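Local coordinates for oxidase/hydroxylase (Streptomyces hygroscopicus subsp. hygroscopicus, PDB 4XCB), which binds 2-oxoglutarate, a metal ion and hygromycin B, and is probably a 2-oxoglutarate-dependent dioxygenase that carries out an oxidative cyclization in orthosomycin biosynthesis, at residues Pro5-Glu10 with Leu21-Val26; Gly25-Gly30 with Ala66-Asp71; Glu40-Val45 with Pro56-Ala61; Asp72-Pro77 with Gly198-Leu203. All coordinates share one frame; numbering follows the deposited sequence.

Contact 1: Pro5-Glu10 with Leu21-Val26; sequences PALTRE and LVIPGV
I23, whose methyl end meets L7, has its backbone fixed by a hydrogen bond from I23 N to V200 O. Across the contact itself nothing polar passes: most of the 92 Å² buried comes from three aliphatic side chains. L7 supplies a single methyl for both partners. L7 CD2 lies 3.8 Å from L21 CD2 and 4.2 Å from I23 CD1, because CG of L7 stands beside the backbone N (chi1 -65°) and carries the branch over to the strand. L7 and L21 run alongside each other in opposite senses, whereas I23 lies across L7 at about a right angle. Residues 21-23 belong to an outermost strand, within the chain, of the larger sheet in a double-stranded beta-helix, and beta-branched I23 suits that extended backbone. Leucine suits the neighbouring places, where a forked end can touch strand and helices together: L7 also packs on P77 and V81 of helix 72-82, and L21 on I14 and F15 of helix 9-18. T8 is the N-cap of helix 9-18, OG1 capping a backbone N, while Q11 OE1 takes the hydrogen of T8 N, consistent with a capping box. Farther along, E10 packs on F187 of the second subunit.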
loop_
_atom_site.group_PDB
_atom_site.type_symbol
_atom_site.label_atom_id
_atom_site.label_comp_id
_atom_site.label_asym_id
_atom_site.label_seq_id
_atom_site.Cartn_x
_atom_site.Cartn_y
_atom_site.Cartn_z
ATOM N N PRO A 5 -8.531 25.648 -6.782
ATOM C CA PRO A 5 -8.781 24.320 -6.213
ATOM C C PRO A 5 -10.060 24.272 -5.391
ATOM O O PRO A 5 -10.328 25.172 -4.597
ATOM C CB PRO A 5 -7.549 24.084 -5.335
ATOM C CG PRO A 5 -6.474 24.868 -6.016
ATOM C CD PRO A 5 -7.154 26.105 -6.526
ATOM N N ALA A 6 -10.850 23.227 -5.606
ATOM C CA ALA A 6 -12.095 23.050 -4.877
ATOM C C ALA A 6 -11.824 22.851 -3.401
ATOM O O ALA A 6 -12.576 23.325 -2.548
ATOM C CB ALA A 6 -12.857 21.874 -5.427
ATOM N N LEU A 7 -10.741 22.133 -3.118
ATOM C CA LEU A 7 -10.352 21.840 -1.740
ATOM C C LEU A 7 -8.965 22.381 -1.453
ATOM O O LEU A 7 -8.048 22.220 -2.257
ATOM C CB LEU A 7 -10.385 20.324 -1.479
ATOM C CG LEU A 7 -11.754 19.643 -1.565
ATOM C CD1 LEU A 7 -11.623 18.161 -1.226
ATOM C CD2 LEU A 7 -12.768 20.333 -0.662
ATOM N N THR A 8 -8.811 23.001 -0.289
ATOM C CA THR A 8 -7.512 23.501 0.131
ATOM C C THR A 8 -6.613 22.354 0.566
ATOM O O THR A 8 -7.079 21.224 0.710
ATOM C CB THR A 8 -7.642 24.490 1.293
ATOM O OG1 THR A 8 -8.169 23.809 2.440
ATOM C CG2 THR A 8 -8.564 25.637 0.907
ATOM N N ARG A 9 -5.334 22.660 0.782
ATOM C CA ARG A 9 -4.369 21.692 1.301
ATOM C C ARG A 9 -4.875 21.100 2.613
ATOM O O ARG A 9 -4.817 19.882 2.832
ATOM C CB ARG A 9 -2.996 22.349 1.514
ATOM C CG ARG A 9 -2.186 22.585 0.250
ATOM C CD ARG A 9 -1.823 21.273 -0.422
ATOM N NE ARG A 9 -2.640 21.017 -1.605
ATOM C CZ ARG A 9 -2.560 19.915 -2.346
ATOM N NH1 ARG A 9 -1.704 18.958 -2.019
ATOM N NH2 ARG A 9 -3.338 19.770 -3.412
ATOM N N GLU A 10 -5.397 21.966 3.474
ATOM C CA GLU A 10 -5.885 21.529 4.764
ATOM C C GLU A 10 -7.130 20.653 4.629
ATOM O O GLU A 10 -7.262 19.655 5.334
ATOM C CB GLU A 10 -6.186 22.734 5.649
ATOM C CG GLU A 10 -6.546 22.362 7.056
ATOM C CD GLU A 10 -6.745 23.576 7.935
ATOM O OE1 GLU A 10 -5.783 24.360 8.094
ATOM O OE2 GLU A 10 -7.866 23.743 8.454
ATOM N N LEU A 21 -15.223 15.191 5.237
ATOM C CA LEU A 21 -14.954 16.611 5.316
ATOM C C LEU A 21 -16.274 17.349 5.396
ATOM O O LEU A 21 -17.166 17.151 4.564
ATOM C CB LEU A 21 -14.117 17.090 4.133
ATOM C CG LEU A 21 -13.845 18.586 4.197
ATOM C CD1 LEU A 21 -12.799 18.900 5.299
ATOM C CD2 LEU A 21 -13.421 19.118 2.833
ATOM N N VAL A 22 -16.423 18.171 6.431
ATOM C CA VAL A 22 -17.601 19.009 6.547
ATOM C C VAL A 22 -17.290 20.348 5.911
ATOM O O VAL A 22 -16.332 21.031 6.306
ATOM C CB VAL A 22 -18.041 19.206 8.004
ATOM C CG1 VAL A 22 -19.048 20.337 8.088
ATOM C CG2 VAL A 22 -18.632 17.915 8.558
ATOM N N ILE A 23 -18.076 20.695 4.895
ATOM C CA ILE A 23 -17.908 21.959 4.201
ATOM C C ILE A 23 -19.081 22.829 4.603
ATOM O O ILE A 23 -20.215 22.559 4.221
ATOM C CB ILE A 23 -17.840 21.782 2.675
ATOM C CG1 ILE A 23 -16.850 20.671 2.308
ATOM C CG2 ILE A 23 -17.439 23.088 2.014
ATOM C CD1 ILE A 23 -16.656 20.493 0.805
ATOM N N PRO A 24 -18.826 23.856 5.424
ATOM C CA PRO A 24 -19.936 24.629 5.974
ATOM C C PRO A 24 -20.564 25.622 4.993
ATOM O O PRO A 24 -19.874 26.219 4.161
ATOM C CB PRO A 24 -19.284 25.376 7.144
ATOM C CG PRO A 24 -17.882 25.563 6.708
ATOM C CD PRO A 24 -17.522 24.313 5.949
ATOM N N GLY A 25 -21.878 25.786 5.114
ATOM C CA GLY A 25 -22.592 26.838 4.419
ATOM C C GLY A 25 -22.531 26.824 2.905
ATOM O O GLY A 25 -22.527 27.877 2.283
ATOM N N VAL A 26 -22.486 25.641 2.304
ATOM C CA VAL A 26 -22.390 25.551 0.854
ATOM C C VAL A 26 -23.652 26.080 0.181
ATOM O O VAL A 26 -23.606 26.728 -0.874
ATOM C CB VAL A 26 -22.140 24.102 0.420
ATOM C CG1 VAL A 26 -22.063 23.985 -1.088
ATOM C CG2 VAL A 26 -20.845 23.600 1.032
#

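Contact 2: Gly25-Gly30 with Ala66-Asp71; sequences GVFGSG and ARLALD
F27 sets ring atom CZ against L68, joining the turn after strand 20-23 to helix 63-69 on the larger sheet of the double-stranded beta-helix. L68 CD1 sits 3.5 Å from F27 CZ, approaching neither squarely over the ring nor in its plane. With CG swung opposite the backbone N (chi1 179°), the leucine carries this methyl toward the phenylalanine although its CB starts off to one side. D71 approaches differently. Its carboxylate comes to the ring edge, D71 OD2 lying 4.2 Å from F27 CE1, with the two planes 82° apart, so the acid faces ring hydrogens and not the pi cloud. V26 CG1 rests 3.6 Å above one face of the F27 ring, toward the rim. A flat, apolar residue suits this place, where V200 and L74 also pack on the ring. Behind this first shell come backbone bonds. F27 N bonds to G198 O. D71 N donates to L68 O over 3.0 Å, which ties the acid to the leucine that shares its aromatic partner. D71 is the N-cap of helix 72-82, its short side chain capping a backbone N there. Its other commitment is a salt bridge from D71 OD2 to R73 NH2.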
loop_
_atom_site.group_PDB
_atom_site.type_symbol
_atom_site.label_atom_id
_atom_site.label_comp_id
_atom_site.label_asym_id
_atom_site.label_seq_id
_atom_site.Cartn_x
_atom_site.Cartn_y
_atom_site.Cartn_z
ATOM N N GLY A 25 -21.878 25.786 5.114
ATOM C CA GLY A 25 -22.592 26.838 4.419
ATOM C C GLY A 25 -22.531 26.824 2.905
ATOM O O GLY A 25 -22.527 27.877 2.283
ATOM N N VAL A 26 -22.486 25.641 2.304
ATOM C CA VAL A 26 -22.390 25.551 0.854
ATOM C C VAL A 26 -23.652 26.080 0.181
ATOM O O VAL A 26 -23.606 26.728 -0.874
ATOM C CB VAL A 26 -22.140 24.102 0.420
ATOM C CG1 VAL A 26 -22.063 23.985 -1.088
ATOM C CG2 VAL A 26 -20.845 23.600 1.032
ATOM N N PHE A 27 -24.786 25.819 0.808
ATOM C CA PHE A 27 -26.049 26.256 0.242
ATOM C C PHE A 27 -26.714 27.254 1.161
ATOM O O PHE A 27 -26.750 27.060 2.375
ATOM C CB PHE A 27 -26.950 25.055 -0.017
ATOM C CG PHE A 27 -26.349 24.067 -0.960
ATOM C CD1 PHE A 27 -26.417 24.263 -2.336
ATOM C CD2 PHE A 27 -25.699 22.944 -0.485
ATOM C CE1 PHE A 27 -25.855 23.359 -3.202
ATOM C CE2 PHE A 27 -25.132 22.039 -1.349
ATOM C CZ PHE A 27 -25.211 22.243 -2.715
ATOM N N GLY A 28 -27.233 28.328 0.577
ATOM C CA GLY A 28 -27.822 29.393 1.366
ATOM C C GLY A 28 -29.181 29.016 1.896
ATOM O O GLY A 28 -29.770 28.037 1.438
ATOM N N SER A 29 -29.682 29.805 2.847
ATOM C CA SER A 29 -30.978 29.546 3.472
ATOM C C SER A 29 -32.104 29.477 2.437
ATOM O O SER A 29 -32.998 28.642 2.539
ATOM C CB SER A 29 -31.278 30.613 4.539
ATOM O OG SER A 29 -30.884 31.903 4.106
ATOM N N GLY A 30 -32.049 30.329 1.424
ATOM C CA GLY A 30 -33.060 30.313 0.379
ATOM C C GLY A 30 -33.026 29.038 -0.448
ATOM O O GLY A 30 -34.065 28.487 -0.826
ATOM N N ALA A 66 -32.079 16.891 -9.850
ATOM C CA ALA A 66 -31.209 16.584 -10.982
ATOM C C ALA A 66 -30.110 17.636 -11.107
ATOM O O ALA A 66 -28.951 17.309 -11.355
ATOM C CB ALA A 66 -32.010 16.497 -12.283
ATOM N N ARG A 67 -30.476 18.904 -10.919
ATOM C CA ARG A 67 -29.511 19.991 -11.024
ATOM C C ARG A 67 -28.580 20.016 -9.821
ATOM O O ARG A 67 -27.382 20.284 -9.963
ATOM C CB ARG A 67 -30.223 21.337 -11.180
ATOM C CG ARG A 67 -30.892 21.481 -12.556
ATOM C CD ARG A 67 -31.353 22.898 -12.822
ATOM N NE ARG A 67 -32.514 23.235 -12.015
ATOM C CZ ARG A 67 -33.766 22.981 -12.386
ATOM N NH1 ARG A 67 -34.010 22.398 -13.554
ATOM N NH2 ARG A 67 -34.769 23.313 -11.591
ATOM N N LEU A 68 -29.127 19.726 -8.648
ATOM C CA LEU A 68 -28.311 19.672 -7.436
ATOM C C LEU A 68 -27.215 18.618 -7.597
ATOM O O LEU A 68 -26.062 18.867 -7.248
ATOM C CB LEU A 68 -29.171 19.381 -6.201
ATOM C CG LEU A 68 -28.413 19.284 -4.886
ATOM C CD1 LEU A 68 -27.548 20.519 -4.719
ATOM C CD2 LEU A 68 -29.384 19.158 -3.731
ATOM N N ALA A 69 -27.574 17.455 -8.131
ATOM C CA ALA A 69 -26.607 16.370 -8.343
ATOM C C ALA A 69 -25.428 16.766 -9.231
ATOM O O ALA A 69 -24.338 16.203 -9.110
ATOM C CB ALA A 69 -27.310 15.152 -8.934
ATOM N N LEU A 70 -25.640 17.726 -10.127
ATOM C CA LEU A 70 -24.581 18.176 -11.024
ATOM C C LEU A 70 -24.017 19.546 -10.630
ATOM O O LEU A 70 -23.226 20.115 -11.371
ATOM C CB LEU A 70 -25.084 18.224 -12.469
ATOM C CG LEU A 70 -25.680 16.927 -13.015
ATOM C CD1 LEU A 70 -26.003 17.086 -14.490
ATOM C CD2 LEU A 70 -24.740 15.754 -12.809
ATOM N N ASP A 71 -24.435 20.074 -9.482
ATOM C CA ASP A 71 -23.963 21.383 -9.029
ATOM C C ASP A 71 -22.449 21.331 -8.812
ATOM O O ASP A 71 -21.950 20.417 -8.160
ATOM C CB ASP A 71 -24.696 21.792 -7.740
ATOM C CG ASP A 71 -24.587 23.282 -7.428
ATOM O OD1 ASP A 71 -23.471 23.798 -7.221
ATOM O OD2 ASP A 71 -25.644 23.940 -7.354
#

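Contact 3: Glu40-Val45 with Pro56-Ala61; sequences ERLDTV and PDLPAA
L42 and P56 carry most of this contact, with V45 third; together the two segments bury 219 Å². L42 forks against helix 58-61, one methyl for each target. L42 CD1 meets L58 CD2 at 3.7 Å, the two leucines crossing at a slant. On the other branch, L42 CD2 lies 3.7 Å from A61 O and 4.2 Å from A61 CB. L42 additionally touches Y55 and F65, so a branched apolar chain suits this half-covered spot. The small side chain of A61 keeps the helix flank low enough for L42 to lie close to it. P56 occupies the other end: V45 CG1 stands 4.2 Å from P56 CG, and D43 O is 4.2 Å from P56 CD. The proline also stiffens the exit from strand 52-55, just ahead of the helix. There D57 serves as N-cap through a weak bond from A60 N to D57 OD1 of 3.4 Å. The backbone pairing of V45 with R54, a residue of the hygromycin B pocket, ties the segment to strand 52-55. The side chain of P56 is about 9 Å from the bound hygromycin B variant. The result is an N-capped short helix and a surface loop flanking strand 52-55, an outermost strand of the larger sheet in a double-stranded beta-helix.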
loop_
_atom_site.group_PDB
_atom_site.type_symbol
_atom_site.label_atom_id
_atom_site.label_comp_id
_atom_site.label_asym_id
_atom_site.label_seq_id
_atom_site.Cartn_x
_atom_site.Cartn_y
_atom_site.Cartn_z
ATOM N N GLU A 40 -41.119 18.134 0.074
ATOM C CA GLU A 40 -42.486 18.053 0.581
ATOM C C GLU A 40 -43.480 17.688 -0.514
ATOM O O GLU A 40 -44.529 17.111 -0.236
ATOM C CB GLU A 40 -42.887 19.372 1.238
ATOM C CG GLU A 40 -42.049 19.716 2.459
ATOM C CD GLU A 40 -42.573 20.922 3.217
ATOM O OE1 GLU A 40 -43.726 21.334 2.962
ATOM O OE2 GLU A 40 -41.830 21.460 4.069
ATOM N N ARG A 41 -43.137 18.020 -1.757
ATOM C CA ARG A 41 -43.978 17.712 -2.907
ATOM C C ARG A 41 -43.606 16.402 -3.609
ATOM O O ARG A 41 -44.078 16.130 -4.712
ATOM C CB ARG A 41 -43.916 18.865 -3.913
ATOM C CG ARG A 41 -44.746 20.076 -3.522
ATOM C CD ARG A 41 -44.622 21.196 -4.549
ATOM N NE ARG A 41 -43.450 22.035 -4.320
ATOM C CZ ARG A 41 -42.344 21.975 -5.050
ATOM N NH1 ARG A 41 -42.253 21.114 -6.054
ATOM N NH2 ARG A 41 -41.326 22.775 -4.779
ATOM N N LEU A 42 -42.756 15.593 -2.983
ATOM C CA LEU A 42 -42.365 14.318 -3.576
ATOM C C LEU A 42 -42.777 13.159 -2.685
ATOM O O LEU A 42 -42.978 13.329 -1.485
ATOM C CB LEU A 42 -40.858 14.271 -3.821
ATOM C CG LEU A 42 -40.283 15.274 -4.820
ATOM C CD1 LEU A 42 -38.757 15.272 -4.718
ATOM C CD2 LEU A 42 -40.727 14.956 -6.225
ATOM N N ASP A 43 -42.893 11.979 -3.281
ATOM C CA ASP A 43 -43.310 10.787 -2.554
ATOM C C ASP A 43 -42.128 10.073 -1.916
ATOM O O ASP A 43 -41.016 10.099 -2.448
ATOM C CB ASP A 43 -44.038 9.819 -3.484
ATOM C CG ASP A 43 -45.353 10.371 -3.986
ATOM O OD1 ASP A 43 -46.018 11.094 -3.209
ATOM O OD2 ASP A 43 -45.718 10.081 -5.147
ATOM N N THR A 44 -42.385 9.415 -0.790
ATOM C CA THR A 44 -41.368 8.587 -0.148
ATOM C C THR A 44 -41.740 7.117 -0.148
ATOM O O THR A 44 -42.862 6.737 -0.498
ATOM C CB THR A 44 -41.118 8.980 1.315
ATOM O OG1 THR A 44 -42.367 9.068 2.012
ATOM C CG2 THR A 44 -40.395 10.296 1.410
ATOM N N VAL A 45 -40.779 6.301 0.265
ATOM C CA VAL A 45 -41.029 4.905 0.555
ATOM C C VAL A 45 -40.578 4.595 1.980
ATOM O O VAL A 45 -39.834 5.359 2.604
ATOM C CB VAL A 45 -40.302 3.959 -0.433
ATOM C CG1 VAL A 45 -40.652 4.312 -1.867
ATOM C CG2 VAL A 45 -38.793 4.003 -0.218
ATOM N N PRO A 56 -36.506 7.793 -2.923
ATOM C CA PRO A 56 -35.563 6.822 -3.490
ATOM C C PRO A 56 -34.665 7.291 -4.639
ATOM O O PRO A 56 -33.533 6.802 -4.743
ATOM C CB PRO A 56 -36.483 5.697 -3.975
ATOM C CG PRO A 56 -37.776 6.340 -4.209
ATOM C CD PRO A 56 -37.907 7.412 -3.170
ATOM N N ASP A 57 -35.142 8.186 -5.495
ATOM C CA ASP A 57 -34.345 8.571 -6.663
ATOM C C ASP A 57 -34.624 10.023 -6.999
ATOM O O ASP A 57 -35.432 10.327 -7.869
ATOM C CB ASP A 57 -34.657 7.655 -7.860
ATOM C CG ASP A 57 -33.697 7.851 -9.026
ATOM O OD1 ASP A 57 -32.969 8.864 -9.053
ATOM O OD2 ASP A 57 -33.684 6.989 -9.939
ATOM N N LEU A 58 -33.964 10.927 -6.288
ATOM C CA LEU A 58 -34.282 12.339 -6.425
ATOM C C LEU A 58 -33.970 12.926 -7.806
ATOM O O LEU A 58 -34.745 13.741 -8.292
ATOM C CB LEU A 58 -33.563 13.142 -5.335
ATOM C CG LEU A 58 -34.188 12.990 -3.949
ATOM C CD1 LEU A 58 -33.358 13.737 -2.932
ATOM C CD2 LEU A 58 -35.599 13.504 -3.930
ATOM N N PRO A 59 -32.847 12.539 -8.441
ATOM C CA PRO A 59 -32.622 13.195 -9.735
ATOM C C PRO A 59 -33.636 12.772 -10.801
ATOM O O PRO A 59 -33.907 13.554 -11.707
ATOM C CB PRO A 59 -31.202 12.752 -10.110
ATOM C CG PRO A 59 -30.552 12.459 -8.803
ATOM C CD PRO A 59 -31.635 11.843 -7.972
ATOM N N ALA A 60 -34.194 11.568 -10.687
ATOM C CA ALA A 60 -35.253 11.132 -11.594
ATOM C C ALA A 60 -36.579 11.794 -11.242
ATOM O O ALA A 60 -37.413 12.068 -12.116
ATOM C CB ALA A 60 -35.400 9.609 -11.552
ATOM N N ALA A 61 -36.756 12.061 -9.953
ATOM C CA ALA A 61 -38.030 12.521 -9.415
ATOM C C ALA A 61 -38.289 14.010 -9.649
ATOM O O ALA A 61 -39.441 14.449 -9.686
ATOM C CB ALA A 61 -38.101 12.207 -7.928
#

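Contact 4: Asp72-Pro77 with Gly198-Leu203; sequences DRLLAP and GDVLLL
L74 and V200, together with P77 and L202, make the apolar part of this buried contact, which covers 160 Å². L74 CD2 meets V200 CG2 at 3.9 Å, one methyl against another. V200 CG2 points there because it stands opposite the carbonyl carbon while CG1 takes the place opposite the backbone N (chi1 173°). One turn on, P77 CB lies 4.1 Å from L202 CD2, and L202 CD2 is 4.0 Å from P77 O. Compact V200 is enough where L74 reaches down to it, whereas L202 has the length to meet the shorter P77. No hydrogen bond crosses the contact. Within the helix, A76 N bonds to D72 O at 2.9 Å, but P77 has no N-H to give, and the helix kinks there, its ring turned toward the sheet. L201 of the strand pairs with L142, and D199 just before it with Y144, a residue of the 2-oxoglutarate site. Among the charges, R73 is bridged to E31. L74 also rests on A141, V143 and F225, so helix 72-82 lies over several strands, as helices cover the larger sheet of a double-stranded beta-helix.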
loop_
_atom_site.group_PDB
_atom_site.type_symbol
_atom_site.label_atom_id
_atom_site.label_comp_id
_atom_site.label_asym_id
_atom_site.label_seq_id
_atom_site.Cartn_x
_atom_site.Cartn_y
_atom_site.Cartn_z
ATOM N N ASP A 72 -21.700 22.293 -9.344
ATOM C CA ASP A 72 -20.243 22.257 -9.147
ATOM C C ASP A 72 -19.818 22.442 -7.681
ATOM O O ASP A 72 -18.669 22.180 -7.339
ATOM C CB ASP A 72 -19.540 23.300 -10.020
ATOM C CG ASP A 72 -20.062 24.697 -9.799
ATOM O OD1 ASP A 72 -21.071 24.850 -9.077
ATOM O OD2 ASP A 72 -19.470 25.644 -10.364
ATOM N N ARG A 73 -20.728 22.884 -6.818
ATOM C CA ARG A 73 -20.393 22.997 -5.402
ATOM C C ARG A 73 -20.270 21.605 -4.805
ATOM O O ARG A 73 -19.618 21.425 -3.780
ATOM C CB ARG A 73 -21.438 23.827 -4.654
ATOM C CG ARG A 73 -21.253 25.322 -4.839
ATOM C CD ARG A 73 -22.414 26.108 -4.260
ATOM N NE ARG A 73 -23.667 25.864 -4.973
ATOM C CZ ARG A 73 -24.825 26.424 -4.644
ATOM N NH1 ARG A 73 -24.887 27.253 -3.614
ATOM N NH2 ARG A 73 -25.922 26.167 -5.354
ATOM N N LEU A 74 -20.922 20.628 -5.433
ATOM C CA LEU A 74 -20.731 19.229 -5.060
ATOM C C LEU A 74 -19.664 18.572 -5.912
ATOM O O LEU A 74 -18.814 17.848 -5.401
ATOM C CB LEU A 74 -22.032 18.443 -5.206
ATOM C CG LEU A 74 -23.243 18.913 -4.398
ATOM C CD1 LEU A 74 -24.329 17.849 -4.421
ATOM C CD2 LEU A 74 -22.835 19.216 -2.967
ATOM N N LEU A 75 -19.724 18.795 -7.223
ATOM C CA LEU A 75 -18.836 18.082 -8.119
ATOM C C LEU A 75 -17.379 18.465 -7.941
ATOM O O LEU A 75 -16.505 17.610 -8.036
ATOM C CB LEU A 75 -19.239 18.299 -9.578
ATOM C CG LEU A 75 -20.585 17.729 -10.017
ATOM C CD1 LEU A 75 -20.641 17.778 -11.526
ATOM C CD2 LEU A 75 -20.763 16.305 -9.515
ATOM N N ALA A 76 -17.100 19.733 -7.671
ATOM C CA ALA A 76 -15.699 20.131 -7.598
ATOM C C ALA A 76 -14.979 19.438 -6.417
ATOM O O ALA A 76 -13.922 18.851 -6.620
ATOM C CB ALA A 76 -15.574 21.652 -7.524
ATOM N N PRO A 77 -15.558 19.450 -5.199
ATOM C CA PRO A 77 -14.847 18.678 -4.165
ATOM C C PRO A 77 -14.847 17.158 -4.386
ATOM O O PRO A 77 -13.853 16.510 -4.059
ATOM C CB PRO A 77 -15.593 19.038 -2.874
ATOM C CG PRO A 77 -16.905 19.561 -3.305
ATOM C CD PRO A 77 -16.669 20.235 -4.626
ATOM N N GLY A 198 -27.631 23.375 5.183
ATOM C CA GLY A 198 -26.853 23.981 4.114
ATOM C C GLY A 198 -25.403 23.535 4.058
ATOM O O GLY A 198 -24.685 23.824 3.087
ATOM N N ASP A 199 -24.960 22.841 5.100
ATOM C CA ASP A 199 -23.634 22.229 5.108
ATOM C C ASP A 199 -23.596 20.996 4.215
ATOM O O ASP A 199 -24.608 20.317 4.036
ATOM C CB ASP A 199 -23.221 21.795 6.517
ATOM C CG ASP A 199 -23.003 22.953 7.473
ATOM O OD1 ASP A 199 -22.950 24.126 7.037
ATOM O OD2 ASP A 199 -22.848 22.663 8.685
ATOM N N VAL A 200 -22.411 20.691 3.700
ATOM C CA VAL A 200 -22.172 19.461 2.946
ATOM C C VAL A 200 -21.183 18.589 3.727
ATOM O O VAL A 200 -20.134 19.072 4.136
ATOM C CB VAL A 200 -21.603 19.763 1.560
ATOM C CG1 VAL A 200 -21.190 18.479 0.856
ATOM C CG2 VAL A 200 -22.637 20.518 0.709
ATOM N N LEU A 201 -21.522 17.318 3.930
ATOM C CA LEU A 201 -20.549 16.357 4.435
ATOM C C LEU A 201 -20.112 15.485 3.246
ATOM O O LEU A 201 -20.913 14.739 2.672
ATOM C CB LEU A 201 -21.136 15.526 5.595
ATOM C CG LEU A 201 -20.204 14.733 6.528
ATOM C CD1 LEU A 201 -20.954 14.339 7.791
ATOM C CD2 LEU A 201 -19.648 13.468 5.835
ATOM N N LEU A 202 -18.842 15.631 2.875
ATOM C CA LEU A 202 -18.210 14.834 1.824
ATOM C C LEU A 202 -17.646 13.586 2.495
ATOM O O LEU A 202 -16.845 13.704 3.414
ATOM C CB LEU A 202 -17.100 15.633 1.148
ATOM C CG LEU A 202 -16.384 15.064 -0.076
ATOM C CD1 LEU A 202 -17.303 15.131 -1.278
ATOM C CD2 LEU A 202 -15.116 15.841 -0.361
ATOM N N LEU A 203 -18.034 12.402 2.019
ATOM C CA LEU A 203 -17.798 11.169 2.773
ATOM C C LEU A 203 -17.147 10.074 1.929
ATOM O O LEU A 203 -17.669 9.690 0.891
ATOM C CB LEU A 203 -19.126 10.661 3.333
ATOM C CG LEU A 203 -19.157 9.330 4.080
ATOM C CD1 LEU A 203 -18.280 9.419 5.321
ATOM C CD2 LEU A 203 -20.590 9.002 4.469
#

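Contact 4 lies between contacts 1 and 2, its centre 8 Å from that of contact 1 and 9 Å from that of contact 2. Contacts 1 and 2 share G25 and V26, where the chain leaves strand 20-23, and V26 O lies 3.1 Å from R73 NH1 of contact 4. Contact 3 stands apart, 28 Å from contact 1 between centres, but P59 O touches A66 CB of contact 2 at 3.5 Å. None of the four reaches the ligands. In contact 4 the side chain of V200 is about 12 Å from 2-oxoglutarate and that of L202 about 13 Å from nickel; in contact 3, the side chain of L58 comes within about 6 Å of that of Y92, which lines both ligand pockets.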